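Local coordinates for protein flagellar assembly factor FliW (Geobacillus thermodenitrificans, PDB 5JAK) that probably binds the regulator CsrA and keeps it from repressing translation of flagellin mRNA, and probably also binds flagellin during assembly of the flagellum, at residues Glu32-Leu37 with Gln49-Pro54; Thr43-Leu48 with Gly57-Glu62; Gly86-Ala91 with Val117-Gly122; Val90-Ile95 with Gln110-Ile115; Thr106-Ala111 with Gly122-Leu127. The protein carries 1 engineered substitution. One frame throughout, in Å; residues are numbered along the deposited sequence.

Interaction 1: residues Glu32-Leu37 with Gln49-Pro54; sequences EKQFVL and QSVNTP
The carboxylate of Glu32 faces two hydroxyl groups of the segment 49-54. Ser50 OG donates to Glu32 OE1 at 2.6 Å, on the syn side but 32° out of the carboxylate plane. Thr53 OG1 donates to Glu32 OE2, also at 2.6 Å, on the syn lone pair of that oxygen. The Glu32 chain is bent at chi2 (-81°), and the Glu32 and Thr53 side chains cross at about a right angle. Replacing Glu32 by an alanine would probably leave both hydroxyls without their acceptor and the turn at 50-53 less firmly tied to the loop before strand 34-39. Ser50 OG also accepts from the backbone N of Asn52 and of Thr53, as in an ST turn and ST motif. A water donates to Glu32 OE1 and accepts from Gln34 N and Asn52 ND2. Next to it the amides of Gln34 and Asn52 lie nearly coplanar, and Asn52 ND2 reaches a lone pair of Gln34 OE1 at 3.3 Å. Phe35 lays CD2 3.4 Å from Ser50 N, and Phe22 meets its ring edge-to-face. On the other side of the sheet Val36 CG1 touches Val51 CG2 at 3.7 Å, these side chains again crossing near a right angle. Val36 and Gln49 form a hydrogen-bonded pair, Phe35 and Ser50 a non-hydrogen-bonded one. This is the open end of an antiparallel beta hairpin, where strand 46-50 leaves the sheet through the ST turn of Ser50.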
# COMPACT_ATOMS: atom_id res chain seq x y z
N GLU A 32 -6.46 -11.95 4.07
CA GLU A 32 -6.83 -10.57 4.38
C GLU A 32 -7.22 -9.88 3.07
O GLU A 32 -6.37 -9.41 2.32
CB GLU A 32 -5.69 -9.85 5.08
CG GLU A 32 -5.37 -10.45 6.47
CD GLU A 32 -6.30 -9.94 7.56
OE1 GLU A 32 -7.12 -9.04 7.28
OE2 GLU A 32 -6.21 -10.44 8.71
N LYS A 33 -8.52 -9.84 2.80
CA LYS A 33 -9.02 -9.36 1.52
C LYS A 33 -9.74 -8.02 1.61
O LYS A 33 -10.24 -7.54 0.58
CB LYS A 33 -9.94 -10.42 0.91
CG LYS A 33 -9.18 -11.75 0.62
CD LYS A 33 -10.00 -12.69 -0.25
CE LYS A 33 -9.16 -13.86 -0.70
NZ LYS A 33 -8.53 -14.54 0.46
N GLN A 34 -9.82 -7.39 2.78
CA GLN A 34 -10.53 -6.11 2.92
C GLN A 34 -9.70 -5.14 3.76
O GLN A 34 -9.40 -5.43 4.93
CB GLN A 34 -11.89 -6.33 3.58
CG GLN A 34 -12.87 -7.09 2.75
CD GLN A 34 -14.19 -7.21 3.51
OE1 GLN A 34 -14.21 -7.62 4.67
NE2 GLN A 34 -15.29 -6.83 2.86
N PHE A 35 -9.37 -3.97 3.18
CA PHE A 35 -8.57 -2.95 3.83
C PHE A 35 -9.20 -1.57 3.64
O PHE A 35 -9.93 -1.32 2.68
CB PHE A 35 -7.10 -2.92 3.29
CG PHE A 35 -6.28 -4.12 3.70
CD1 PHE A 35 -6.31 -5.30 2.94
CD2 PHE A 35 -5.50 -4.08 4.84
CE1 PHE A 35 -5.56 -6.40 3.33
CE2 PHE A 35 -4.75 -5.19 5.25
CZ PHE A 35 -4.78 -6.36 4.47
N VAL A 36 -8.92 -0.67 4.57
CA VAL A 36 -9.24 0.75 4.39
C VAL A 36 -7.94 1.54 4.53
O VAL A 36 -6.99 1.11 5.18
CB VAL A 36 -10.32 1.26 5.38
CG1 VAL A 36 -11.68 0.60 5.10
CG2 VAL A 36 -9.89 1.03 6.85
N LEU A 37 -7.90 2.71 3.88
CA LEU A 37 -6.72 3.58 3.91
C LEU A 37 -6.98 4.75 4.87
O LEU A 37 -7.90 5.54 4.65
CB LEU A 37 -6.41 4.11 2.51
CG LEU A 37 -5.92 3.12 1.44
CD1 LEU A 37 -6.07 3.76 0.04
CD2 LEU A 37 -4.50 2.79 1.72
N GLN A 49 -5.15 -0.47 6.70
CA GLN A 49 -5.71 -1.06 7.92
C GLN A 49 -6.69 -2.17 7.54
O GLN A 49 -7.66 -1.93 6.82
CB GLN A 49 -6.46 0.01 8.73
CG GLN A 49 -7.29 -0.58 9.90
CD GLN A 49 -6.41 -1.10 11.03
OE1 GLN A 49 -5.59 -0.36 11.56
NE2 GLN A 49 -6.57 -2.38 11.39
N SER A 50 -6.43 -3.38 8.05
CA SER A 50 -7.36 -4.49 7.85
C SER A 50 -8.70 -4.20 8.52
O SER A 50 -8.76 -3.74 9.67
CB SER A 50 -6.78 -5.78 8.42
OG SER A 50 -7.81 -6.76 8.44
N VAL A 51 -9.79 -4.48 7.79
CA VAL A 51 -11.16 -4.31 8.30
C VAL A 51 -11.58 -5.48 9.21
O VAL A 51 -12.57 -5.39 9.95
CB VAL A 51 -12.07 -4.17 7.06
CG1 VAL A 51 -13.52 -4.29 7.40
CG2 VAL A 51 -11.78 -2.85 6.33
N ASN A 52 -10.83 -6.59 9.17
CA ASN A 52 -11.14 -7.77 9.97
C ASN A 52 -10.18 -8.02 11.12
O ASN A 52 -10.55 -8.74 12.07
CB ASN A 52 -11.18 -8.99 9.05
CG ASN A 52 -12.28 -8.87 8.01
OD1 ASN A 52 -13.45 -8.89 8.36
ND2 ASN A 52 -11.91 -8.69 6.75
N THR A 53 -8.98 -7.44 11.07
CA THR A 53 -7.93 -7.73 12.05
C THR A 53 -7.37 -6.41 12.55
O THR A 53 -6.50 -5.82 11.89
CB THR A 53 -6.85 -8.60 11.41
OG1 THR A 53 -7.50 -9.74 10.84
CG2 THR A 53 -5.82 -9.06 12.44
N PRO A 54 -7.81 -5.93 13.73
CA PRO A 54 -7.35 -4.61 14.22
C PRO A 54 -5.85 -4.44 14.26
O PRO A 54 -5.37 -3.34 13.95
CB PRO A 54 -7.98 -4.53 15.62
CG PRO A 54 -9.23 -5.33 15.51
CD PRO A 54 -8.89 -6.48 14.57
O HOH W 1 -9.15 -8.06 5.63

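Interaction 2: residues Thr43-Leu48 with Gly57-Glu62; sequences TPFIIL and GFVLIE
Ile47 packs along the strand 57-61 with both of its branches. Its CB lies 4.2 Å from Phe58 O. CG2, anti to the backbone N, comes 3.9 Å from Gly57 CA. The other branch bends at chi2 (-55°), and this brings CD1 to 4.1 Å from Val59 CG2. Gly57 suits this place, because a CB there would come too close to Ile47 CG2. An alanine in place of Ile47 would probably open a gap beside Gly57 and leave Val59 CG2 without this neighbour. On the same face Phe45 lies side by side with Ile61, and its CD1 meets Ile61 CG2 at 3.6 Å. On the opposite face Leu48 CB touches Leu60 CD1 at 3.9 Å, and Leu48 CD2 approaches Phe58 CD2. Backbone bonds join Ile46 with Leu60 and Leu48 with Phe58 in both directions, so these are hydrogen-bonded pairs of an antiparallel hairpin. At its end a water links Pro44 O to Glu62 N. The strand 46-50 lies between 34-39 and 57-61, and 57-61 pairs in turn with 90-97. Leu48 and Leu60 both pack on Leu37 of strand 34-39, and Ile46 reaches Tyr93 of strand 90-97.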
# COMPACT_ATOMS: atom_id res chain seq x y z
N THR A 43 0.44 14.02 8.91
CA THR A 43 1.69 13.36 8.57
C THR A 43 1.55 12.84 7.14
O THR A 43 0.43 12.74 6.62
CB THR A 43 2.01 12.18 9.50
OG1 THR A 43 1.32 11.02 9.03
CG2 THR A 43 1.58 12.46 10.93
N PRO A 44 2.65 12.48 6.48
CA PRO A 44 2.54 11.88 5.15
C PRO A 44 2.18 10.41 5.15
O PRO A 44 2.12 9.81 4.07
CB PRO A 44 3.95 12.09 4.55
CG PRO A 44 4.83 12.04 5.71
CD PRO A 44 4.08 12.78 6.79
N PHE A 45 1.97 9.80 6.31
CA PHE A 45 1.83 8.36 6.37
C PHE A 45 0.36 7.96 6.28
O PHE A 45 -0.51 8.60 6.88
CB PHE A 45 2.43 7.82 7.67
CG PHE A 45 3.83 8.28 7.92
CD1 PHE A 45 4.91 7.64 7.28
CD2 PHE A 45 4.09 9.37 8.71
CE1 PHE A 45 6.20 8.09 7.50
CE2 PHE A 45 5.39 9.83 8.91
CZ PHE A 45 6.44 9.17 8.31
N ILE A 46 0.10 6.88 5.56
CA ILE A 46 -1.23 6.34 5.33
C ILE A 46 -1.22 4.90 5.83
O ILE A 46 -0.33 4.13 5.46
CB ILE A 46 -1.59 6.40 3.83
CG1 ILE A 46 -1.43 7.84 3.33
CG2 ILE A 46 -3.01 5.90 3.59
CD1 ILE A 46 -1.62 8.01 1.84
N ILE A 47 -2.18 4.52 6.67
CA ILE A 47 -2.21 3.15 7.19
C ILE A 47 -3.12 2.31 6.30
O ILE A 47 -4.30 2.66 6.11
CB ILE A 47 -2.70 3.10 8.65
CG1 ILE A 47 -1.88 4.06 9.53
CG2 ILE A 47 -2.62 1.65 9.18
CD1 ILE A 47 -0.30 3.75 9.41
N LEU A 48 -2.60 1.18 5.80
CA LEU A 48 -3.40 0.15 5.12
C LEU A 48 -3.94 -0.77 6.22
O LEU A 48 -3.26 -1.68 6.70
CB LEU A 48 -2.54 -0.59 4.09
CG LEU A 48 -3.23 -1.63 3.20
CD1 LEU A 48 -4.28 -0.95 2.32
CD2 LEU A 48 -2.17 -2.35 2.31
N GLY A 57 -2.01 -3.38 10.36
CA GLY A 57 -2.00 -2.12 9.69
C GLY A 57 -0.63 -1.87 9.12
O GLY A 57 0.30 -1.80 9.87
N PHE A 58 -0.50 -1.73 7.82
CA PHE A 58 0.80 -1.48 7.23
C PHE A 58 1.04 0.01 7.09
O PHE A 58 0.14 0.72 6.78
CB PHE A 58 0.91 -2.10 5.85
CG PHE A 58 0.71 -3.57 5.82
CD1 PHE A 58 1.77 -4.42 5.92
CD2 PHE A 58 -0.54 -4.10 5.68
CE1 PHE A 58 1.57 -5.78 5.90
CE2 PHE A 58 -0.74 -5.45 5.64
CZ PHE A 58 0.32 -6.29 5.75
N VAL A 59 2.26 0.47 7.31
CA VAL A 59 2.56 1.87 7.17
C VAL A 59 2.97 2.15 5.74
O VAL A 59 3.93 1.62 5.28
CB VAL A 59 3.69 2.30 8.10
CG1 VAL A 59 3.98 3.76 7.96
CG2 VAL A 59 3.37 1.96 9.52
N LEU A 60 2.23 3.00 5.05
CA LEU A 60 2.46 3.34 3.65
C LEU A 60 2.91 4.78 3.48
O LEU A 60 2.52 5.67 4.25
CB LEU A 60 1.18 3.19 2.79
CG LEU A 60 0.39 1.89 2.80
CD1 LEU A 60 -0.76 1.94 1.76
CD2 LEU A 60 1.35 0.75 2.55
N ILE A 61 3.71 5.03 2.44
CA ILE A 61 3.95 6.38 1.95
C ILE A 61 3.74 6.42 0.44
O ILE A 61 3.85 5.41 -0.25
CB ILE A 61 5.35 6.92 2.29
CG1 ILE A 61 6.43 5.97 1.75
CG2 ILE A 61 5.47 7.13 3.79
CD1 ILE A 61 7.79 6.56 1.79
N GLU A 62 3.44 7.60 -0.08
CA GLU A 62 3.56 7.81 -1.52
C GLU A 62 5.04 7.88 -1.84
O GLU A 62 5.75 8.68 -1.23
CB GLU A 62 2.85 9.08 -1.97
CG GLU A 62 1.36 9.02 -1.73
CD GLU A 62 0.60 10.12 -2.45
OE1 GLU A 62 0.83 10.32 -3.66
OE2 GLU A 62 -0.23 10.77 -1.79
O HOH W 2 2.87 9.85 1.50

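Interaction 3: residues Gly86-Ala91 with Val117-Gly122; sequences GEQDVA and VHKRLG
Gln88 and Asp89 meet Val117, His118 and Lys119 where the hairpin of strands 90-97 and 106-116 frays at its open end. The chain then turns back through a G1 beta bulge, in which Arg120 and Leu121 both face Asn116. Along the segment 86-91, Gln88 is the first residue to touch. Its CA lies 3.6 Å from His118 CD2. Its side chain runs extended beyond CG and crosses Lys119, so that Gln88 NE2 comes 3.4 Å from Lys119 CE. This is a contact with the aliphatic part of the lysine. The other end of the amide is held outside these segments: Gln88 OE1 accepts from Asn116 ND2 and from Thr85 N. Asn116 also takes Lys119 N on its OD1, so one asparagine steadies both sides of the contact. Asp89 follows. Its CB lies 3.9 Å from His118 NE2, and its OD1 turns back to accept a weak bond from Val90 N. Asp89 O accepts from Val117 N at 3.1 Å with an angle of 148° at the hydrogen. This bond prolongs the ladder that Ala91 and Ile115 begin. Ala91 CB touches Val117 CG2 at 3.9 Å, a small apolar contact on a mostly exposed surface. Asp89 N meets the His118 ring at its edge, close to the ring plane, with CD2 of that ring 3.1 Å away.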
# COMPACT_ATOMS: atom_id res chain seq x y z
N GLY A 86 -9.02 1.78 -19.57
CA GLY A 86 -9.44 3.13 -19.94
C GLY A 86 -9.11 4.20 -18.90
O GLY A 86 -7.99 4.27 -18.37
N GLU A 87 -10.11 5.03 -18.60
CA GLU A 87 -9.96 6.24 -17.80
C GLU A 87 -10.05 5.99 -16.29
O GLU A 87 -10.23 6.95 -15.54
CB GLU A 87 -11.01 7.28 -18.22
CG GLU A 87 -10.80 7.83 -19.62
CD GLU A 87 -9.52 8.64 -19.75
OE1 GLU A 87 -9.12 9.25 -18.74
OE2 GLU A 87 -8.92 8.65 -20.85
N GLN A 88 -9.95 4.75 -15.84
CA GLN A 88 -9.98 4.49 -14.40
C GLN A 88 -8.69 4.98 -13.75
O GLN A 88 -7.63 5.03 -14.38
CB GLN A 88 -10.16 2.99 -14.13
CG GLN A 88 -11.43 2.38 -14.72
CD GLN A 88 -11.43 0.87 -14.62
OE1 GLN A 88 -10.40 0.25 -14.33
NE2 GLN A 88 -12.59 0.26 -14.86
N ASP A 89 -8.78 5.34 -12.47
CA ASP A 89 -7.63 5.93 -11.78
C ASP A 89 -6.93 4.90 -10.89
O ASP A 89 -7.58 4.04 -10.28
CB ASP A 89 -8.03 7.16 -10.96
CG ASP A 89 -6.84 8.02 -10.60
OD1 ASP A 89 -5.73 7.74 -11.11
OD2 ASP A 89 -7.01 8.98 -9.83
N VAL A 90 -5.61 5.02 -10.80
CA VAL A 90 -4.75 4.08 -10.10
C VAL A 90 -3.91 4.83 -9.07
O VAL A 90 -3.33 5.87 -9.38
CB VAL A 90 -3.84 3.31 -11.10
CG1 VAL A 90 -2.99 2.26 -10.38
CG2 VAL A 90 -4.67 2.69 -12.21
N ALA A 91 -3.85 4.30 -7.85
CA ALA A 91 -3.08 4.87 -6.75
C ALA A 91 -1.89 3.97 -6.44
O ALA A 91 -1.99 2.74 -6.57
CB ALA A 91 -3.95 5.04 -5.49
N VAL A 117 -8.64 2.42 -7.88
CA VAL A 117 -9.51 3.12 -6.95
C VAL A 117 -10.98 2.96 -7.33
O VAL A 117 -11.85 2.81 -6.46
CB VAL A 117 -9.11 4.60 -6.89
CG1 VAL A 117 -9.89 5.33 -5.78
CG2 VAL A 117 -7.64 4.71 -6.70
N HIS A 118 -11.29 2.98 -8.63
CA HIS A 118 -12.69 2.93 -9.02
C HIS A 118 -13.29 1.55 -8.82
O HIS A 118 -14.39 1.42 -8.27
CB HIS A 118 -12.86 3.37 -10.48
CG HIS A 118 -12.62 4.84 -10.70
ND1 HIS A 118 -13.47 5.82 -10.22
CD2 HIS A 118 -11.62 5.49 -11.34
CE1 HIS A 118 -13.00 7.01 -10.56
NE2 HIS A 118 -11.88 6.83 -11.25
N LYS A 119 -12.61 0.50 -9.26
CA LYS A 119 -13.08 -0.85 -8.97
C LYS A 119 -12.84 -1.23 -7.51
O LYS A 119 -13.33 -2.27 -7.07
CB LYS A 119 -12.40 -1.84 -9.93
CG LYS A 119 -12.74 -1.64 -11.41
CD LYS A 119 -13.94 -2.47 -11.82
CE LYS A 119 -14.29 -2.26 -13.27
NZ LYS A 119 -15.59 -2.92 -13.56
N ARG A 120 -12.13 -0.38 -6.76
CA ARG A 120 -11.70 -0.64 -5.38
C ARG A 120 -11.06 -2.02 -5.26
O ARG A 120 -11.47 -2.86 -4.47
CB ARG A 120 -12.87 -0.49 -4.39
CG ARG A 120 -13.43 0.91 -4.29
CD ARG A 120 -14.40 0.98 -3.11
NE ARG A 120 -15.68 1.57 -3.47
CZ ARG A 120 -16.65 0.90 -4.09
NH1 ARG A 120 -16.47 -0.37 -4.42
NH2 ARG A 120 -17.79 1.51 -4.40
N LEU A 121 -10.03 -2.24 -6.08
CA LEU A 121 -9.26 -3.46 -6.03
C LEU A 121 -7.79 -3.10 -5.80
O LEU A 121 -7.32 -2.06 -6.28
CB LEU A 121 -9.40 -4.30 -7.32
CG LEU A 121 -10.79 -4.78 -7.76
CD1 LEU A 121 -10.78 -5.02 -9.28
CD2 LEU A 121 -11.24 -6.03 -7.01
N GLY A 122 -7.10 -3.92 -5.03
CA GLY A 122 -5.69 -3.70 -4.81
C GLY A 122 -4.89 -4.97 -4.87
O GLY A 122 -5.40 -6.08 -4.81

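Interaction 4: residues Val90-Ile95 with Gln110-Ile115; sequences VALYVI and QAPIVI
Strands 90-95 and 113-115 run antiparallel; the axes of these short segments come within 4.9 Å of each other, at 165° between their directions. Ala91 pairs with Ile115 and Tyr93 with Ile113, each through two backbone bonds. Leu92 and Val114 form the non-hydrogen-bonded pair between them. Beyond Tyr93 the direct ladder gives way to a water, which accepts from Ile95 N and donates to Ala111 O. Pro112 CB sits 3.3 Å from Tyr93 O and 3.6 Å from Leu92 CD1. Leu92 gets there because its CG stands anti to the backbone N (chi1 165°) and its tip leans across to the proline ring. Val90 CG1 meets Val114 CG1 at 3.6 Å, the two side chains crossing at a slant. Val90, Leu92, Pro112 and Val114 share one side of the hairpin. The other side carries Tyr93, Ile113, Ile115 and Ile95. Ile115 CD1 comes to the edge of the Tyr93 ring, close to its plane, 4.1 Å from CE2. Ile95 CG1 packs on Ile113 CG1 at 3.9 Å. On this side Leu37 of strand 34-39 touches both Tyr93 and Ile115, and Leu60 of strand 57-61 touches Tyr93 and Ile95. The contact is an antiparallel beta hairpin near the middle of the curled sheet of the FliW domain.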
# COMPACT_ATOMS: atom_id res chain seq x y z
N VAL A 90 -5.61 5.02 -10.80
CA VAL A 90 -4.75 4.08 -10.10
C VAL A 90 -3.91 4.83 -9.07
O VAL A 90 -3.33 5.87 -9.38
CB VAL A 90 -3.84 3.31 -11.10
CG1 VAL A 90 -2.99 2.26 -10.38
CG2 VAL A 90 -4.67 2.69 -12.21
N ALA A 91 -3.85 4.30 -7.85
CA ALA A 91 -3.08 4.87 -6.75
C ALA A 91 -1.89 3.97 -6.44
O ALA A 91 -1.99 2.74 -6.57
CB ALA A 91 -3.95 5.04 -5.49
N LEU A 92 -0.77 4.59 -6.04
CA LEU A 92 0.51 3.90 -5.87
C LEU A 92 1.15 4.21 -4.52
O LEU A 92 1.34 5.39 -4.18
CB LEU A 92 1.46 4.33 -7.00
CG LEU A 92 2.90 3.96 -6.72
CD1 LEU A 92 2.98 2.48 -6.78
CD2 LEU A 92 3.86 4.62 -7.72
N TYR A 93 1.54 3.18 -3.76
CA TYR A 93 2.14 3.36 -2.44
C TYR A 93 3.28 2.36 -2.27
O TYR A 93 3.35 1.34 -2.97
CB TYR A 93 1.16 3.12 -1.30
CG TYR A 93 -0.08 3.97 -1.40
CD1 TYR A 93 -0.08 5.28 -0.95
CD2 TYR A 93 -1.27 3.44 -1.92
CE1 TYR A 93 -1.24 6.06 -1.02
CE2 TYR A 93 -2.42 4.21 -1.99
CZ TYR A 93 -2.39 5.51 -1.54
OH TYR A 93 -3.55 6.28 -1.62
N VAL A 94 4.16 2.64 -1.30
CA VAL A 94 5.14 1.64 -0.87
C VAL A 94 5.05 1.43 0.63
O VAL A 94 4.80 2.36 1.41
CB VAL A 94 6.59 2.02 -1.26
CG1 VAL A 94 6.75 1.97 -2.80
CG2 VAL A 94 6.96 3.41 -0.75
N ILE A 95 5.30 0.18 1.05
CA ILE A 95 5.25 -0.18 2.47
C ILE A 95 6.56 0.21 3.13
O ILE A 95 7.65 -0.09 2.61
CB ILE A 95 5.00 -1.69 2.64
CG1 ILE A 95 3.68 -2.12 1.99
CG2 ILE A 95 5.05 -2.09 4.14
CD1 ILE A 95 3.47 -3.69 1.98
N GLN A 110 10.56 -2.69 -4.57
CA GLN A 110 10.36 -3.79 -5.51
C GLN A 110 8.89 -4.21 -5.63
O GLN A 110 8.47 -4.73 -6.69
CB GLN A 110 11.19 -4.99 -5.06
CG GLN A 110 11.19 -6.18 -6.04
CD GLN A 110 12.07 -7.30 -5.55
OE1 GLN A 110 11.60 -8.29 -4.96
NE2 GLN A 110 13.35 -7.16 -5.78
N ALA A 111 8.11 -4.02 -4.56
CA ALA A 111 6.76 -4.60 -4.43
C ALA A 111 5.82 -3.54 -3.90
O ALA A 111 5.37 -3.60 -2.74
CB ALA A 111 6.77 -5.84 -3.53
N PRO A 112 5.47 -2.55 -4.72
CA PRO A 112 4.52 -1.50 -4.30
C PRO A 112 3.08 -2.00 -4.17
O PRO A 112 2.66 -3.01 -4.74
CB PRO A 112 4.62 -0.49 -5.44
CG PRO A 112 4.97 -1.37 -6.66
CD PRO A 112 5.97 -2.34 -6.09
N ILE A 113 2.30 -1.21 -3.43
CA ILE A 113 0.86 -1.44 -3.31
C ILE A 113 0.18 -0.64 -4.42
O ILE A 113 0.42 0.56 -4.56
CB ILE A 113 0.36 -1.01 -1.93
CG1 ILE A 113 0.93 -1.93 -0.83
CG2 ILE A 113 -1.18 -0.99 -1.93
CD1 ILE A 113 0.35 -3.36 -0.87
N VAL A 114 -0.62 -1.31 -5.25
CA VAL A 114 -1.27 -0.70 -6.41
C VAL A 114 -2.78 -0.89 -6.26
O VAL A 114 -3.24 -2.01 -6.03
CB VAL A 114 -0.77 -1.31 -7.74
CG1 VAL A 114 -1.44 -0.64 -8.96
CG2 VAL A 114 0.75 -1.20 -7.83
N ILE A 115 -3.53 0.19 -6.40
CA ILE A 115 -4.98 0.12 -6.15
C ILE A 115 -5.75 0.73 -7.32
O ILE A 115 -5.54 1.90 -7.67
CB ILE A 115 -5.34 0.83 -4.84
CG1 ILE A 115 -4.74 0.09 -3.65
CG2 ILE A 115 -6.87 0.91 -4.69
CD1 ILE A 115 -4.71 0.88 -2.36
O HOH W 3 5.91 -1.65 -1.02

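Interaction 5: residues Thr106-Ala111 with Gly122-Leu127; sequences TANLQA and GKQVIL
Gln124 reaches across to Ala111 with its side-chain amide. Gln124 NE2 donates to Ala111 O at 3.0 Å with an angle of 157° at the hydrogen. The acceptor lies near the plane of the amide, and the donor is tilted 20° from the carbonyl plane. The side chain is fully extended, with CG anti to the backbone N (chi1 -176°), and this length carries NE2 to the carbonyl. On the way its CG passes 3.8 Å from Ala111 CB. Ala111 O also receives a bond from a water, so two donors grip it. Ala111 N makes a weak bond to Asn108 OD1 within its own segment. The Asn108 and Gln124 side chains cross at about a right angle. At the other end Leu127 N donates to Gln110 O at 2.9 Å, almost in line with the carbonyl. Leu127 then folds over the same region, with its CB 3.3 Å from Gln110 O and its CD1 3.5 Å from Leu109 O. That second carbonyl is satisfied by Tyr70 OH. The side chain of Gln110 is engaged outside the two segments, where its NE2 donates to Tyr132 O. Between these bonds Ala111 CA comes 3.1 Å from Val125 O in a CA-H...O contact. This is the irregular end of an antiparallel hairpin, at the break in strand 106-116, where a glutamine side chain supplements the backbone ladder.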
# COMPACT_ATOMS: atom_id res chain seq x y z
N THR A 106 13.30 1.36 6.10
CA THR A 106 13.43 1.05 4.69
C THR A 106 12.06 1.06 4.03
O THR A 106 11.02 0.86 4.68
CB THR A 106 14.14 -0.30 4.49
OG1 THR A 106 13.36 -1.32 5.14
CG2 THR A 106 15.53 -0.25 5.09
N ALA A 107 12.05 1.24 2.72
CA ALA A 107 10.84 1.14 1.93
C ALA A 107 11.00 -0.01 0.94
O ALA A 107 12.08 -0.20 0.38
CB ALA A 107 10.58 2.42 1.13
N ASN A 108 9.91 -0.74 0.71
CA ASN A 108 9.93 -1.85 -0.27
C ASN A 108 9.59 -1.29 -1.66
O ASN A 108 8.43 -1.21 -2.06
CB ASN A 108 8.94 -2.94 0.14
CG ASN A 108 9.03 -4.20 -0.73
OD1 ASN A 108 9.53 -4.17 -1.86
ND2 ASN A 108 8.52 -5.31 -0.22
N LEU A 109 10.62 -0.94 -2.45
CA LEU A 109 10.37 -0.38 -3.78
C LEU A 109 10.12 -1.46 -4.84
O LEU A 109 9.54 -1.15 -5.90
CB LEU A 109 11.54 0.50 -4.22
CG LEU A 109 11.82 1.80 -3.42
CD1 LEU A 109 12.91 2.65 -4.09
CD2 LEU A 109 10.51 2.57 -3.26
N GLN A 110 10.56 -2.69 -4.57
CA GLN A 110 10.36 -3.79 -5.51
C GLN A 110 8.89 -4.21 -5.63
O GLN A 110 8.47 -4.73 -6.69
CB GLN A 110 11.19 -4.99 -5.06
CG GLN A 110 11.19 -6.18 -6.04
CD GLN A 110 12.07 -7.30 -5.55
OE1 GLN A 110 11.60 -8.29 -4.96
NE2 GLN A 110 13.35 -7.16 -5.78
N ALA A 111 8.11 -4.02 -4.56
CA ALA A 111 6.76 -4.60 -4.43
C ALA A 111 5.82 -3.54 -3.90
O ALA A 111 5.37 -3.60 -2.74
CB ALA A 111 6.77 -5.84 -3.53
N GLY A 122 -7.10 -3.92 -5.03
CA GLY A 122 -5.69 -3.70 -4.81
C GLY A 122 -4.89 -4.97 -4.87
O GLY A 122 -5.40 -6.08 -4.81
N LYS A 123 -3.58 -4.76 -4.95
CA LYS A 123 -2.64 -5.86 -5.03
C LYS A 123 -1.27 -5.32 -4.64
O LYS A 123 -0.96 -4.16 -4.91
CB LYS A 123 -2.62 -6.40 -6.47
CG LYS A 123 -1.63 -7.47 -6.76
CD LYS A 123 -1.77 -7.91 -8.22
CE LYS A 123 -1.14 -9.26 -8.41
NZ LYS A 123 -0.49 -9.36 -9.75
N GLN A 124 -0.46 -6.16 -3.99
CA GLN A 124 0.96 -5.89 -3.91
C GLN A 124 1.58 -6.49 -5.17
O GLN A 124 1.54 -7.71 -5.35
CB GLN A 124 1.59 -6.48 -2.65
CG GLN A 124 3.10 -6.08 -2.59
CD GLN A 124 3.77 -6.58 -1.32
OE1 GLN A 124 3.45 -7.67 -0.85
NE2 GLN A 124 4.73 -5.81 -0.79
N VAL A 125 2.08 -5.62 -6.04
CA VAL A 125 2.60 -5.99 -7.35
C VAL A 125 4.11 -6.19 -7.22
O VAL A 125 4.82 -5.32 -6.71
CB VAL A 125 2.28 -4.89 -8.38
CG1 VAL A 125 2.99 -5.14 -9.75
CG2 VAL A 125 0.77 -4.82 -8.56
N ILE A 126 4.60 -7.33 -7.69
CA ILE A 126 6.04 -7.59 -7.69
C ILE A 126 6.62 -7.19 -9.05
O ILE A 126 6.34 -7.81 -10.08
CB ILE A 126 6.32 -9.06 -7.34
CG1 ILE A 126 5.60 -9.38 -6.02
CG2 ILE A 126 7.83 -9.27 -7.17
CD1 ILE A 126 5.68 -10.79 -5.59
N LEU A 127 7.41 -6.11 -9.04
CA LEU A 127 8.01 -5.58 -10.26
C LEU A 127 9.10 -6.51 -10.75
O LEU A 127 9.87 -7.05 -9.96
CB LEU A 127 8.63 -4.21 -9.99
CG LEU A 127 7.62 -3.20 -9.43
CD1 LEU A 127 8.36 -1.91 -9.13
CD2 LEU A 127 6.51 -2.98 -10.45

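In the fold
From the N terminus, interaction 1 closes the hairpin of strands 34-39 and 46-50. Interaction 2 crosses it along the chain, since strand 46-50 serves both and goes on to pair with 57-61. Both close before the later group opens. Interactions 3 and 4 start from the same stretch at 90-91. Interaction 4 joins 90-95 to 110-115, and interaction 3 spans the wider loop to 117-122. Interaction 5 takes up 110-111, on the stretch where interaction 4 ends. It crosses interaction 3 and carries the sheet on to 122-127. The two groups meet where strand 57-61 pairs with 90-97, through Ile61 O and Val94 N. Leu37 ties interaction 1 to interaction 4 within one curled antiparallel sheet.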